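Side-chain contacts in DNA replication protein DnaC (Aquifex aeolicus, PDB 3ECC), which probably binds ATP, together with magnesium, and serves as a helicase loader in the initiation of bacterial DNA replication: residues Pro102-Asp107 against Ser123-Tyr128; His84-Gly89 against Lys93-Val98. All blocks are in the same frame, centred on the assembly; numbering follows the deposited sequence.

Contact 1: Pro102-Asp107 against Ser123-Tyr128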
loop_
_atom_site.group_PDB
_atom_site.type_symbol
_atom_site.label_atom_id
_atom_site.label_comp_id
_atom_site.label_asym_id
_atom_site.label_seq_id
_atom_site.Cartn_x
_atom_site.Cartn_y
_atom_site.Cartn_z
ATOM N N PRO A 102 1.137 12.283 4.813
ATOM C CA PRO A 102 0.469 11.675 5.967
ATOM C C PRO A 102 -0.093 10.288 5.667
ATOM O O PRO A 102 -0.094 9.422 6.542
ATOM C CB PRO A 102 -0.667 12.661 6.277
ATOM C CG PRO A 102 -0.862 13.438 5.014
ATOM C CD PRO A 102 0.500 13.554 4.418
ATOM N N VAL A 103 -0.583 10.089 4.447
ATOM C CA VAL A 103 -1.058 8.777 4.008
ATOM C C VAL A 103 -0.576 8.526 2.588
ATOM O O VAL A 103 -0.748 9.370 1.715
ATOM C CB VAL A 103 -2.602 8.681 4.028
ATOM C CG1 VAL A 103 -3.062 7.359 3.439
ATOM C CG2 VAL A 103 -3.131 8.823 5.433
ATOM N N LEU A 104 0.041 7.372 2.366
ATOM C CA LEU A 104 0.516 7.013 1.042
ATOM C C LEU A 104 0.087 5.598 0.686
ATOM O O LEU A 104 0.202 4.677 1.497
ATOM C CB LEU A 104 2.042 7.149 0.949
ATOM C CG LEU A 104 2.699 6.940 -0.427
ATOM C CD1 LEU A 104 2.431 8.110 -1.375
ATOM C CD2 LEU A 104 4.192 6.717 -0.274
ATOM N N VAL A 105 -0.428 5.441 -0.531
ATOM C CA VAL A 105 -0.765 4.134 -1.053
ATOM C C VAL A 105 0.266 3.742 -2.095
ATOM O O VAL A 105 0.425 4.428 -3.108
ATOM C CB VAL A 105 -2.168 4.115 -1.703
ATOM C CG1 VAL A 105 -2.602 2.677 -1.995
ATOM C CG2 VAL A 105 -3.180 4.814 -0.818
ATOM N N LEU A 106 0.981 2.654 -1.831
ATOM C CA LEU A 106 1.821 2.024 -2.842
ATOM C C LEU A 106 1.098 0.803 -3.406
ATOM O O LEU A 106 1.052 -0.250 -2.766
ATOM C CB LEU A 106 3.176 1.616 -2.256
ATOM C CG LEU A 106 4.073 2.697 -1.647
ATOM C CD1 LEU A 106 5.363 2.088 -1.149
ATOM C CD2 LEU A 106 4.356 3.805 -2.643
ATOM N N ASP A 107 0.516 0.960 -4.592
ATOM C CA ASP A 107 -0.344 -0.066 -5.173
ATOM C C ASP A 107 0.452 -0.960 -6.114
ATOM O O ASP A 107 1.257 -0.468 -6.912
ATOM C CB ASP A 107 -1.519 0.581 -5.917
ATOM C CG ASP A 107 -2.655 -0.395 -6.188
ATOM O OD1 ASP A 107 -2.927 -0.672 -7.374
ATOM O OD2 ASP A 107 -3.280 -0.884 -5.218
ATOM N N SER A 123 13.137 0.836 -1.221
ATOM C CA SER A 123 13.812 0.804 0.070
ATOM C C SER A 123 13.963 2.195 0.703
ATOM O O SER A 123 13.906 2.335 1.921
ATOM C CB SER A 123 15.178 0.135 -0.054
ATOM O OG SER A 123 15.788 0.008 1.219
ATOM N N TYR A 124 14.167 3.211 -0.128
ATOM C CA TYR A 124 14.310 4.582 0.354
ATOM C C TYR A 124 12.999 5.130 0.913
ATOM O O TYR A 124 12.956 5.634 2.033
ATOM C CB TYR A 124 14.811 5.492 -0.767
ATOM C CG TYR A 124 14.988 6.942 -0.368
ATOM C CD1 TYR A 124 15.607 7.290 0.830
ATOM C CD2 TYR A 124 14.577 7.967 -1.210
ATOM C CE1 TYR A 124 15.783 8.628 1.194
ATOM C CE2 TYR A 124 14.756 9.304 -0.857
ATOM C CZ TYR A 124 15.360 9.626 0.346
ATOM O OH TYR A 124 15.536 10.945 0.705
ATOM N N ILE A 125 11.930 5.030 0.125
ATOM C CA ILE A 125 10.624 5.547 0.512
ATOM C C ILE A 125 10.059 4.844 1.754
ATOM O O ILE A 125 9.409 5.466 2.587
ATOM C CB ILE A 125 9.631 5.456 -0.674
ATOM C CG1 ILE A 125 9.985 6.506 -1.737
ATOM C CG2 ILE A 125 8.199 5.620 -0.198
ATOM C CD1 ILE A 125 9.229 6.337 -3.052
ATOM N N ILE A 126 10.336 3.552 1.879
ATOM C CA ILE A 126 9.819 2.760 2.985
ATOM C C ILE A 126 10.617 2.941 4.290
ATOM O O ILE A 126 10.038 3.004 5.384
ATOM C CB ILE A 126 9.709 1.276 2.591
ATOM C CG1 ILE A 126 8.489 1.092 1.691
ATOM C CG2 ILE A 126 9.604 0.393 3.825
ATOM C CD1 ILE A 126 8.592 -0.058 0.748
ATOM N N THR A 127 11.935 3.040 4.178
ATOM C CA THR A 127 12.777 3.290 5.349
ATOM C C THR A 127 12.499 4.686 5.940
ATOM O O THR A 127 12.440 4.864 7.158
ATOM C CB THR A 127 14.271 3.114 4.999
ATOM O OG1 THR A 127 14.476 1.788 4.505
ATOM C CG2 THR A 127 15.138 3.325 6.201
ATOM N N TYR A 128 12.306 5.665 5.065
ATOM C CA TYR A 128 11.968 7.013 5.489
ATOM C C TYR A 128 10.641 7.037 6.246
ATOM O O TYR A 128 10.549 7.608 7.338
ATOM C CB TYR A 128 11.895 7.933 4.280
ATOM C CG TYR A 128 11.745 9.385 4.621
ATOM C CD1 TYR A 128 12.867 10.195 4.831
ATOM C CD2 TYR A 128 10.484 9.961 4.731
ATOM C CE1 TYR A 128 12.731 11.543 5.148
ATOM C CE2 TYR A 128 10.334 11.306 5.046
ATOM C CZ TYR A 128 11.457 12.094 5.255
ATOM O OH TYR A 128 11.301 13.424 5.565
#
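Leu104 makes the first touch between strand 104-107 and helix 116-131: its CD2 methyl reaches CG2 of Ile125 at 4.2 Å. The leucine puts CG anti to its own nitrogen (chi1 -174°), and from there the CD2 branch extends toward the helix, crossing the isoleucine side chain at about a right angle. Ile125 offers its short branch, CG2, to the strand, while its side chain also packs on Leu78 and Leu82 of helix 75-86 and on Leu99 of helix 93-99. Val105, next along, belongs to the other face of the sheet, where it packs on Ala55 and Leu59 of the helix that follows the P-loop. This alternation is that of an inner strand of the parallel sheet of a P-loop NTPase, with helices on both faces, and strand 104-107, helix 116-131 and strand 136-141 form one beta-alpha-beta unit of it. Leu106 returns to the side of helix 116-131. Its CD1 meets CD1 of Ile126 at 4.3 Å, methyl to methyl; the CB of Ile126 does not aim at the strand, so it is the extended CG1-CD1 arm that brings this methyl across. Both pairs are separated by full van der Waals distances, and the interface is entirely aliphatic and buried. At the end of the strand Asp107 turns its carboxylate away from this layer, and OD2 is hydrogen-bonded to the hydroxyls of Thr52 and Thr139. Asp107 is a magnesium ligand in a structure of this protein.

Contact 2: His84-Gly89 against Lys93-Val98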
loop_
_atom_site.group_PDB
_atom_site.type_symbol
_atom_site.label_atom_id
_atom_site.label_comp_id
_atom_site.label_asym_id
_atom_site.label_seq_id
_atom_site.Cartn_x
_atom_site.Cartn_y
_atom_site.Cartn_z
ATOM N N HIS A 84 12.873 9.888 -13.132
ATOM C CA HIS A 84 13.053 10.947 -14.123
ATOM C C HIS A 84 13.536 12.263 -13.497
ATOM O O HIS A 84 14.572 12.789 -13.892
ATOM C CB HIS A 84 11.787 11.174 -14.949
ATOM C CG HIS A 84 11.905 12.323 -15.895
ATOM N ND1 HIS A 84 11.181 13.488 -15.751
ATOM C CD2 HIS A 84 12.734 12.521 -16.943
ATOM C CE1 HIS A 84 11.524 14.336 -16.704
ATOM N NE2 HIS A 84 12.464 13.774 -17.442
ATOM N N LEU A 85 12.796 12.774 -12.518
ATOM C CA LEU A 85 13.188 14.008 -11.840
ATOM C C LEU A 85 14.361 13.810 -10.872
ATOM O O LEU A 85 14.956 14.783 -10.410
ATOM C CB LEU A 85 11.994 14.692 -11.147
ATOM C CG LEU A 85 10.701 13.921 -10.864
ATOM C CD1 LEU A 85 10.190 14.242 -9.481
ATOM C CD2 LEU A 85 9.633 14.226 -11.906
ATOM N N MET A 86 14.696 12.552 -10.577
ATOM C CA MET A 86 15.933 12.236 -9.851
ATOM C C MET A 86 17.135 12.544 -10.740
ATOM O O MET A 86 18.103 13.158 -10.290
ATOM C CB MET A 86 15.990 10.766 -9.406
ATOM C CG MET A 86 14.870 10.327 -8.479
ATOM S SD MET A 86 14.830 11.165 -6.894
ATOM C CE MET A 86 15.692 9.986 -5.864
ATOM N N ASP A 87 17.068 12.121 -12.003
ATOM C CA ASP A 87 18.139 12.416 -12.954
ATOM C C ASP A 87 17.798 13.548 -13.940
ATOM O O ASP A 87 18.390 13.647 -15.020
ATOM C CB ASP A 87 18.626 11.147 -13.672
ATOM C CG ASP A 87 17.504 10.370 -14.320
ATOM O OD1 ASP A 87 16.609 11.000 -14.925
ATOM O OD2 ASP A 87 17.525 9.124 -14.230
ATOM N N GLU A 88 16.852 14.402 -13.557
ATOM C CA GLU A 88 16.680 15.686 -14.233
ATOM C C GLU A 88 17.215 16.791 -13.340
ATOM O O GLU A 88 17.443 17.909 -13.792
ATOM C CB GLU A 88 15.212 15.954 -14.600
ATOM C CG GLU A 88 15.016 17.057 -15.647
ATOM C CD GLU A 88 15.519 16.669 -17.043
ATOM O OE1 GLU A 88 15.571 15.457 -17.358
ATOM O OE2 GLU A 88 15.859 17.584 -17.827
ATOM N N GLY A 89 17.381 16.476 -12.059
ATOM C CA GLY A 89 18.184 17.297 -11.161
ATOM C C GLY A 89 17.469 18.378 -10.370
ATOM O O GLY A 89 17.968 18.811 -9.329
ATOM N N LYS A 93 10.625 18.923 -4.855
ATOM C CA LYS A 93 9.324 19.257 -4.273
ATOM C C LYS A 93 8.333 18.099 -4.331
ATOM O O LYS A 93 7.567 17.888 -3.391
ATOM C CB LYS A 93 8.737 20.511 -4.935
ATOM C CG LYS A 93 9.438 21.804 -4.513
ATOM C CD LYS A 93 8.797 23.048 -5.123
ATOM C CE LYS A 93 9.473 24.317 -4.601
ATOM N NZ LYS A 93 8.983 25.559 -5.272
ATOM N N PHE A 94 8.367 17.339 -5.422
ATOM C CA PHE A 94 7.518 16.166 -5.553
ATOM C C PHE A 94 7.935 15.041 -4.603
ATOM O O PHE A 94 7.083 14.388 -3.994
ATOM C CB PHE A 94 7.512 15.669 -6.994
ATOM C CG PHE A 94 6.669 14.447 -7.208
ATOM C CD1 PHE A 94 5.282 14.524 -7.171
ATOM C CD2 PHE A 94 7.261 13.218 -7.456
ATOM C CE1 PHE A 94 4.501 13.392 -7.370
ATOM C CE2 PHE A 94 6.490 12.085 -7.662
ATOM C CZ PHE A 94 5.107 12.170 -7.619
ATOM N N LEU A 95 9.243 14.828 -4.474
ATOM C CA LEU A 95 9.764 13.766 -3.622
ATOM C C LEU A 95 9.426 13.981 -2.142
ATOM O O LEU A 95 9.096 13.024 -1.436
ATOM C CB LEU A 95 11.271 13.608 -3.818
ATOM C CG LEU A 95 11.980 12.534 -2.991
ATOM C CD1 LEU A 95 11.479 11.139 -3.334
ATOM C CD2 LEU A 95 13.478 12.624 -3.188
ATOM N N LYS A 96 9.495 15.232 -1.685
ATOM C CA LYS A 96 9.192 15.569 -0.280
ATOM C C LYS A 96 7.722 15.388 0.058
ATOM O O LYS A 96 7.382 14.936 1.155
ATOM C CB LYS A 96 9.605 17.006 0.048
ATOM C CG LYS A 96 10.952 17.129 0.723
ATOM C CD LYS A 96 11.471 18.544 0.616
ATOM C CE LYS A 96 12.980 18.547 0.491
ATOM N NZ LYS A 96 13.420 19.690 -0.348
ATOM N N THR A 97 6.852 15.752 -0.883
ATOM C CA THR A 97 5.416 15.605 -0.696
ATOM C C THR A 97 5.028 14.137 -0.620
ATOM O O THR A 97 4.104 13.777 0.113
ATOM C CB THR A 97 4.622 16.268 -1.828
ATOM O OG1 THR A 97 5.230 15.937 -3.083
ATOM C CG2 THR A 97 4.599 17.786 -1.650
ATOM N N VAL A 98 5.747 13.297 -1.365
ATOM C CA VAL A 98 5.541 11.853 -1.315
ATOM C C VAL A 98 6.079 11.269 -0.010
ATOM O O VAL A 98 5.342 10.617 0.729
ATOM C CB VAL A 98 6.185 11.128 -2.527
ATOM C CG1 VAL A 98 6.208 9.621 -2.302
ATOM C CG2 VAL A 98 5.437 11.463 -3.803
#
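The Phe94 ring is met obliquely by Leu85, whose CD1 methyl lies 3.7 Å from CD2 of the ring. One face of the ring carries a methyl from its own helix, CG2 of Val98, 3.9 Å above the plane and displaced toward the rim. The same leucine methyl also sits 3.9 Å from Phe94 CB, so it rests where the ring joins its stem, and the two side chains cross nearly perpendicularly. Phe94 holds CG anti to its backbone nitrogen (chi1 179°), which carries the ring toward helix 75-86, where Leu78, Arg81 and Leu82 also touch it. One residue on in each segment, Met86 brings its sulfur to CD2 of Leu95 at 4.2 Å; the thioether chain has to bend to get there, since its CB does not aim at the partner helix. On the backbone of the same helix, Phe94 O accepts both Val98 N and, at 2.6 Å, Thr97 OG1, the two donors arriving from the same face of the carbonyl plane. The arrangement is an alpha-alpha hairpin: helix 75-86 ends, a short connection passes through Gly89, and helix 93-99 folds back on it through apolar side chains at the protein surface.

In the fold
Contact 1 lies in the core of the domain and contact 2 at its surface, their centres 14 Å apart. Both are wholly apolar across the interface, but contact 1 uses only branched aliphatic side chains, all buried, whereas contact 2 brings in an aromatic ring and a thioether, with Met86 exposed. Helix 93-99, half of contact 2, leads into the strand of contact 1, and the two meet directly, Val98 CG1 packing on Leu104 CD2 at 4.1 Å. Helix 75-86, the other half, also packs on contact 1, where Leu78 touches both Leu106 and Ile125. The strand of contact 1 ends at Asp107, a magnesium-site residue; contact 2 lies away from the known sites.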